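Local coordinates for protein putative HAD-hydrolase YfnB (Bacillus subtilis, PDB 3ED5) that is a putative hydrolase of the haloacid dehalogenase (HAD) superfamily, YjjG family, and may act as a 5'-nucleotidase, at residues F12-T17 and H130-R135; D120-T125 and F144-F149. One frame throughout, in Å; residues are numbered along the deposited sequence.

Interaction 1: F12-T17 and H130-R135; sequences FDVDDT and HTQYKR
Gln132 and Asp15 meet tip to tip, and Arg135 comes to the same carboxylate from the next turn of helix 129-138. The amide NE2 of Gln132 donates to OD2 of Asp15 over 3.0 Å, arriving from above the carboxylate plane, with the two flat groups turned 62° apart. Arg135 grips the other oxygen: its NH1 lies 2.7 Å from Asp15 OD1 in a salt bridge, with OD1 in the guanidinium plane and using its syn lone pair. A weak second bond runs from Arg135 NH2 to the same OD1, so both terminal nitrogens converge on one oxygen. A bend at chi2 (-51°) sets CD of Gln132. The amide OE1 takes a weak bond from Arg135 NH1, which ties the two helix side chains to each other. A water bridges Asp15 and Gln132, donating to Asp15 OD2 and to Gln132 OE1, with 2.9 Å to each. Val14 lays its CB and CG1 against the amide nitrogen of Gln132, CB to NE2 3.7 Å, while its side chain also touches Thr125 of the neighbouring strand.

The loop 12-17 follows the strand that delivers Asp13, the nucleophile by similarity, and its sequence DVDDT is the DxDx(T/V) signature of the HAD superfamily. Gln132 NE2 also bonds Thr125 OG1, and Arg135 NE bonds the carbonyl of Gly101, so both side chains are also tied elsewhere. With one oxygen held by a guanidinium and the other by an amide and a water, the Asp15 carboxylate is fixed in orientation two residues beyond Asp13, close to a bound formic acid, probably from the crystallisation liquor, which may mark a pocket.

Interaction 2: D120-T125 and F144-F149; sequences DLYIVT and FFKDIF
Ile123 lays its CD1 over one face of the Phe145 ring, 3.6 Å from the ring centroid and offset toward the rim, a CH-pi contact. The chain of Ile123 is turned there by chi2 of -67°, and Leu121 CB reaches CD1 of the same ring. On the same face of the sheet Ile123 CG2 and Ile148 CG2 pack 3.9 Å apart, the two side chains lying side by side and pointing the same way. The other face carries Tyr122 and Phe149, whose rings are near parallel but slid apart, with centroids 5.7 Å apart; Tyr122 CD1 and Phe149 CE2 make the close approach. Beyond them Lys146, bent at chi2, chi3 and chi4, brings NZ to within 2.8 Å of Tyr122 OH and hydrogen-bonds to it.

Main-chain bonds set this register. Ile123 N donates to Asp147 O and Phe149 N to Ile123 O, so Ile123 is bonded through both of its peptide groups, and Thr125 N continues the pattern to Phe149 O. Where the loop enters, Lys146 N bonds Leu121 O at 2.8 Å, and a water joins Leu121 N to Phe144 O.

The strands run parallel, their short axes 18° apart, and helix 129-138 joins them as a beta-alpha-beta unit. Leu136 of that helix packs on Ile123 and Ile148. On its other edge strand 120-125 pairs with strand 9-12, and strand 147-150 is the outermost strand on this side of the six-stranded parallel sheet, within the Rossmann-like HAD core.

Overall arrangement
Interactions 1 and 2 share one beta-alpha-beta unit: the helix in interaction 1 is the connection between the two strands in interaction 2, and both contacts are largely buried. Their chemistry differs with place. Interaction 1, its centre about 6 Å from the centre of the chain and at the C-terminal end of strand 9-12, is small and polar, built on a carboxylate beside the probable active site. Interaction 2 buries far more surface, through strand pairing and apolar packing, with the exposed Lys146 at its outer end. They touch directly: Phe12 N and O probably hydrogen-bond Tyr122 O and Val124 N, Val14 packs on Ile123, and Tyr133 packs on Ile148.

Interaction 1: F12-T17 and H130-R135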
loop_
_atom_site.group_PDB
_atom_site.type_symbol
_atom_site.label_atom_id
_atom_site.label_comp_id
_atom_site.label_asym_id
_atom_site.label_seq_id
_atom_site.Cartn_x
_atom_site.Cartn_y
_atom_site.Cartn_z
ATOM N N PHE A 12 1.408 -0.120 9.570
ATOM C CA PHE A 12 0.721 0.683 8.560
ATOM C C PHE A 12 1.127 0.224 7.172
ATOM O O PHE A 12 2.302 0.115 6.849
ATOM C CB PHE A 12 1.128 2.167 8.685
ATOM C CG PHE A 12 0.369 2.931 9.720
ATOM C CD1 PHE A 12 -0.825 3.582 9.419
ATOM C CD2 PHE A 12 0.877 3.025 11.025
ATOM C CE1 PHE A 12 -1.539 4.286 10.429
ATOM C CE2 PHE A 12 0.190 3.751 12.023
ATOM C CZ PHE A 12 -1.007 4.371 11.730
ATOM N N ASP A 13 0.118 0.008 6.341
ATOM C CA ASP A 13 0.300 -0.033 4.898
ATOM C C ASP A 13 0.697 1.381 4.420
ATOM O O ASP A 13 0.459 2.373 5.112
ATOM C CB ASP A 13 -1.019 -0.498 4.262
ATOM C CG ASP A 13 -0.995 -0.430 2.745
ATOM O OD1 ASP A 13 -0.252 -1.210 2.098
ATOM O OD2 ASP A 13 -1.744 0.403 2.226
ATOM N N VAL A 14 1.289 1.485 3.219
ATOM C CA VAL A 14 1.737 2.789 2.692
ATOM C C VAL A 14 0.684 3.365 1.738
ATOM O O VAL A 14 0.084 4.432 1.978
ATOM C CB VAL A 14 3.108 2.666 1.942
ATOM C CG1 VAL A 14 3.548 4.026 1.352
ATOM C CG2 VAL A 14 4.228 2.216 2.937
ATOM N N ASP A 15 0.496 2.659 0.636
ATOM C CA ASP A 15 -0.223 3.268 -0.501
ATOM C C ASP A 15 -1.726 3.357 -0.277
ATOM O O ASP A 15 -2.397 2.352 -0.029
ATOM C CB ASP A 15 0.114 2.526 -1.802
ATOM C CG ASP A 15 1.551 2.743 -2.198
ATOM O OD1 ASP A 15 2.051 3.853 -1.933
ATOM O OD2 ASP A 15 2.165 1.827 -2.771
ATOM N N ASP A 16 -2.209 4.582 -0.383
ATOM C CA ASP A 16 -3.607 4.950 -0.139
ATOM C C ASP A 16 -4.013 4.656 1.294
ATOM O O ASP A 16 -5.196 4.565 1.591
ATOM C CB ASP A 16 -4.549 4.290 -1.153
ATOM C CG ASP A 16 -4.285 4.794 -2.552
ATOM O OD1 ASP A 16 -4.020 6.013 -2.694
ATOM O OD2 ASP A 16 -4.362 3.964 -3.469
ATOM N N THR A 17 -3.015 4.577 2.185
ATOM C CA THR A 17 -3.262 4.484 3.631
ATOM C C THR A 17 -2.678 5.742 4.266
ATOM O O THR A 17 -3.422 6.515 4.863
ATOM C CB THR A 17 -2.655 3.191 4.218
ATOM O OG1 THR A 17 -3.268 2.060 3.579
ATOM C CG2 THR A 17 -2.930 3.091 5.750
ATOM N N HIS A 130 12.712 0.303 -3.073
ATOM C CA HIS A 130 13.292 1.605 -3.374
ATOM C C HIS A 130 12.223 2.702 -3.425
ATOM O O HIS A 130 12.439 3.822 -2.939
ATOM C CB HIS A 130 14.054 1.583 -4.697
ATOM C CG HIS A 130 14.815 2.840 -4.924
ATOM N ND1 HIS A 130 14.442 3.771 -5.867
ATOM C CD2 HIS A 130 15.871 3.368 -4.262
ATOM C CE1 HIS A 130 15.271 4.798 -5.814
ATOM N NE2 HIS A 130 16.141 4.584 -4.843
ATOM N N THR A 131 11.081 2.362 -4.020
ATOM C CA THR A 131 9.993 3.302 -4.234
ATOM C C THR A 131 9.393 3.745 -2.899
ATOM O O THR A 131 9.135 4.936 -2.681
ATOM C CB THR A 131 8.894 2.680 -5.104
ATOM O OG1 THR A 131 9.442 2.371 -6.387
ATOM C CG2 THR A 131 7.726 3.677 -5.278
ATOM N N GLN A 132 9.207 2.789 -1.995
ATOM C CA GLN A 132 8.535 3.091 -0.739
ATOM C C GLN A 132 9.462 3.877 0.178
ATOM O O GLN A 132 9.025 4.863 0.799
ATOM C CB GLN A 132 8.057 1.785 -0.076
ATOM C CG GLN A 132 7.050 0.916 -0.938
ATOM C CD GLN A 132 5.858 1.706 -1.485
ATOM O OE1 GLN A 132 6.018 2.629 -2.302
ATOM N NE2 GLN A 132 4.658 1.288 -1.118
ATOM N N TYR A 133 10.731 3.471 0.244
ATOM C CA TYR A 133 11.725 4.191 1.033
ATOM C C TYR A 133 11.813 5.653 0.548
ATOM O O TYR A 133 11.784 6.608 1.350
ATOM C CB TYR A 133 13.109 3.533 0.941
ATOM C CG TYR A 133 13.338 2.467 2.012
ATOM C CD1 TYR A 133 12.708 1.227 1.958
ATOM C CD2 TYR A 133 14.188 2.723 3.088
ATOM C CE1 TYR A 133 12.941 0.233 2.950
ATOM C CE2 TYR A 133 14.426 1.751 4.085
ATOM C CZ TYR A 133 13.806 0.509 4.000
ATOM O OH TYR A 133 14.045 -0.440 4.989
ATOM N N LYS A 134 11.902 5.811 -0.768
ATOM C CA LYS A 134 12.061 7.155 -1.323
ATOM C C LYS A 134 10.858 8.059 -1.041
ATOM O O LYS A 134 11.045 9.199 -0.565
ATOM C CB LYS A 134 12.370 7.107 -2.835
ATOM C CG LYS A 134 12.534 8.509 -3.440
ATOM C CD LYS A 134 12.936 8.432 -4.923
ATOM C CE LYS A 134 13.379 9.768 -5.468
ATOM N NZ LYS A 134 12.293 10.794 -5.378
ATOM N N ARG A 135 9.648 7.564 -1.292
ATOM C CA ARG A 135 8.422 8.349 -1.067
ATOM C C ARG A 135 8.190 8.631 0.429
ATOM O O ARG A 135 7.766 9.743 0.796
ATOM C CB ARG A 135 7.218 7.662 -1.716
ATOM C CG ARG A 135 7.335 7.727 -3.273
ATOM C CD ARG A 135 6.360 6.768 -3.908
ATOM N NE ARG A 135 4.958 7.114 -3.569
ATOM C CZ ARG A 135 4.051 6.279 -3.057
ATOM N NH1 ARG A 135 4.349 5.004 -2.782
ATOM N NH2 ARG A 135 2.818 6.731 -2.835
HETATM O O HOH W 1 4.396 2.026 -4.587
#

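Interaction 2: D120-T125 and F144-F149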
loop_
_atom_site.group_PDB
_atom_site.type_symbol
_atom_site.label_atom_id
_atom_site.label_comp_id
_atom_site.label_asym_id
_atom_site.label_seq_id
_atom_site.Cartn_x
_atom_site.Cartn_y
_atom_site.Cartn_z
ATOM N N ASP A 120 4.576 2.099 18.971
ATOM C CA ASP A 120 5.681 1.700 18.104
ATOM C C ASP A 120 5.111 1.543 16.700
ATOM O O ASP A 120 4.143 0.789 16.488
ATOM C CB ASP A 120 6.287 0.386 18.581
ATOM C CG ASP A 120 6.923 0.507 19.943
ATOM O OD1 ASP A 120 7.463 1.585 20.256
ATOM O OD2 ASP A 120 6.887 -0.492 20.691
ATOM N N LEU A 121 5.669 2.274 15.733
ATOM C CA LEU A 121 5.096 2.239 14.382
ATOM C C LEU A 121 5.983 1.461 13.412
ATOM O O LEU A 121 7.199 1.612 13.430
ATOM C CB LEU A 121 4.913 3.672 13.847
ATOM C CG LEU A 121 4.265 4.680 14.791
ATOM C CD1 LEU A 121 4.131 6.056 14.116
ATOM C CD2 LEU A 121 2.899 4.183 15.335
ATOM N N TYR A 122 5.364 0.653 12.559
ATOM C CA TYR A 122 6.098 -0.081 11.543
ATOM C C TYR A 122 5.359 0.061 10.216
ATOM O O TYR A 122 4.143 0.265 10.188
ATOM C CB TYR A 122 6.165 -1.564 11.828
ATOM C CG TYR A 122 6.934 -1.829 13.103
ATOM C CD1 TYR A 122 8.316 -2.044 13.054
ATOM C CD2 TYR A 122 6.290 -1.811 14.334
ATOM C CE1 TYR A 122 9.053 -2.268 14.235
ATOM C CE2 TYR A 122 7.029 -2.047 15.540
ATOM C CZ TYR A 122 8.393 -2.262 15.457
ATOM O OH TYR A 122 9.152 -2.498 16.592
ATOM N N ILE A 123 6.108 -0.120 9.141
ATOM C CA ILE A 123 5.520 -0.153 7.785
ATOM C C ILE A 123 5.448 -1.615 7.306
ATOM O O ILE A 123 6.404 -2.368 7.506
ATOM C CB ILE A 123 6.361 0.648 6.762
ATOM C CG1 ILE A 123 6.315 2.165 7.046
ATOM C CG2 ILE A 123 5.887 0.326 5.301
ATOM C CD1 ILE A 123 4.935 2.790 6.823
ATOM N N VAL A 124 4.319 -1.999 6.681
ATOM C CA VAL A 124 4.162 -3.320 6.066
ATOM C C VAL A 124 3.674 -3.076 4.630
ATOM O O VAL A 124 2.577 -2.547 4.416
ATOM C CB VAL A 124 3.248 -4.300 6.876
ATOM C CG1 VAL A 124 3.997 -4.703 8.213
ATOM C CG2 VAL A 124 1.832 -3.677 7.167
ATOM N N THR A 125 4.539 -3.394 3.684
ATOM C CA THR A 125 4.226 -3.046 2.277
ATOM C C THR A 125 4.670 -4.113 1.268
ATOM O O THR A 125 5.716 -4.751 1.438
ATOM C CB THR A 125 4.804 -1.623 1.914
ATOM O OG1 THR A 125 4.382 -1.261 0.566
ATOM C CG2 THR A 125 6.355 -1.623 1.952
ATOM N N PHE A 144 9.625 8.373 11.454
ATOM C CA PHE A 144 8.673 8.080 12.521
ATOM C C PHE A 144 8.483 6.580 12.731
ATOM O O PHE A 144 7.844 6.173 13.703
ATOM C CB PHE A 144 7.301 8.733 12.225
ATOM C CG PHE A 144 7.334 10.233 12.215
ATOM C CD1 PHE A 144 7.430 10.954 13.407
ATOM C CD2 PHE A 144 7.248 10.934 11.026
ATOM C CE1 PHE A 144 7.456 12.358 13.416
ATOM C CE2 PHE A 144 7.285 12.342 11.013
ATOM C CZ PHE A 144 7.380 13.058 12.216
ATOM N N PHE A 145 9.003 5.770 11.809
ATOM C CA PHE A 145 8.839 4.289 11.856
ATOM C C PHE A 145 10.069 3.577 12.368
ATOM O O PHE A 145 11.205 3.885 11.978
ATOM C CB PHE A 145 8.444 3.777 10.468
ATOM C CG PHE A 145 7.133 4.336 10.016
ATOM C CD1 PHE A 145 5.937 3.712 10.383
ATOM C CD2 PHE A 145 7.080 5.534 9.290
ATOM C CE1 PHE A 145 4.686 4.259 10.008
ATOM C CE2 PHE A 145 5.812 6.086 8.870
ATOM C CZ PHE A 145 4.624 5.455 9.242
ATOM N N LYS A 146 9.841 2.649 13.295
ATOM C CA LYS A 146 10.897 1.824 13.857
ATOM C C LYS A 146 11.538 0.888 12.840
ATOM O O LYS A 146 12.741 0.633 12.903
ATOM C CB LYS A 146 10.335 0.999 14.997
ATOM C CG LYS A 146 9.834 1.821 16.165
ATOM C CD LYS A 146 10.828 1.929 17.257
ATOM C CE LYS A 146 10.568 0.895 18.355
ATOM N NZ LYS A 146 10.728 -0.519 17.843
ATOM N N ASP A 147 10.739 0.368 11.911
ATOM C CA ASP A 147 11.240 -0.481 10.830
ATOM C C ASP A 147 10.246 -0.492 9.654
ATOM O O ASP A 147 9.082 -0.079 9.804
ATOM C CB ASP A 147 11.514 -1.907 11.339
ATOM C CG ASP A 147 12.668 -2.587 10.625
ATOM O OD1 ASP A 147 13.046 -2.229 9.468
ATOM O OD2 ASP A 147 13.202 -3.528 11.246
ATOM N N ILE A 148 10.726 -0.946 8.506
ATOM C CA ILE A 148 9.953 -1.011 7.253
ATOM C C ILE A 148 10.128 -2.426 6.711
ATOM O O ILE A 148 11.264 -2.848 6.432
ATOM C CB ILE A 148 10.466 0.054 6.268
ATOM C CG1 ILE A 148 10.228 1.435 6.885
ATOM C CG2 ILE A 148 9.765 -0.061 4.875
ATOM C CD1 ILE A 148 10.819 2.558 6.105
ATOM N N PHE A 149 9.027 -3.170 6.623
ATOM C CA PHE A 149 9.067 -4.551 6.188
ATOM C C PHE A 149 8.514 -4.658 4.773
ATOM O O PHE A 149 7.316 -4.484 4.556
ATOM C CB PHE A 149 8.275 -5.438 7.121
ATOM C CG PHE A 149 8.760 -5.374 8.544
ATOM C CD1 PHE A 149 9.996 -5.953 8.909
ATOM C CD2 PHE A 149 8.006 -4.733 9.505
ATOM C CE1 PHE A 149 10.470 -5.906 10.245
ATOM C CE2 PHE A 149 8.466 -4.688 10.861
ATOM C CZ PHE A 149 9.704 -5.274 11.210
HETATM O O HOH W 2 7.732 4.282 15.844
#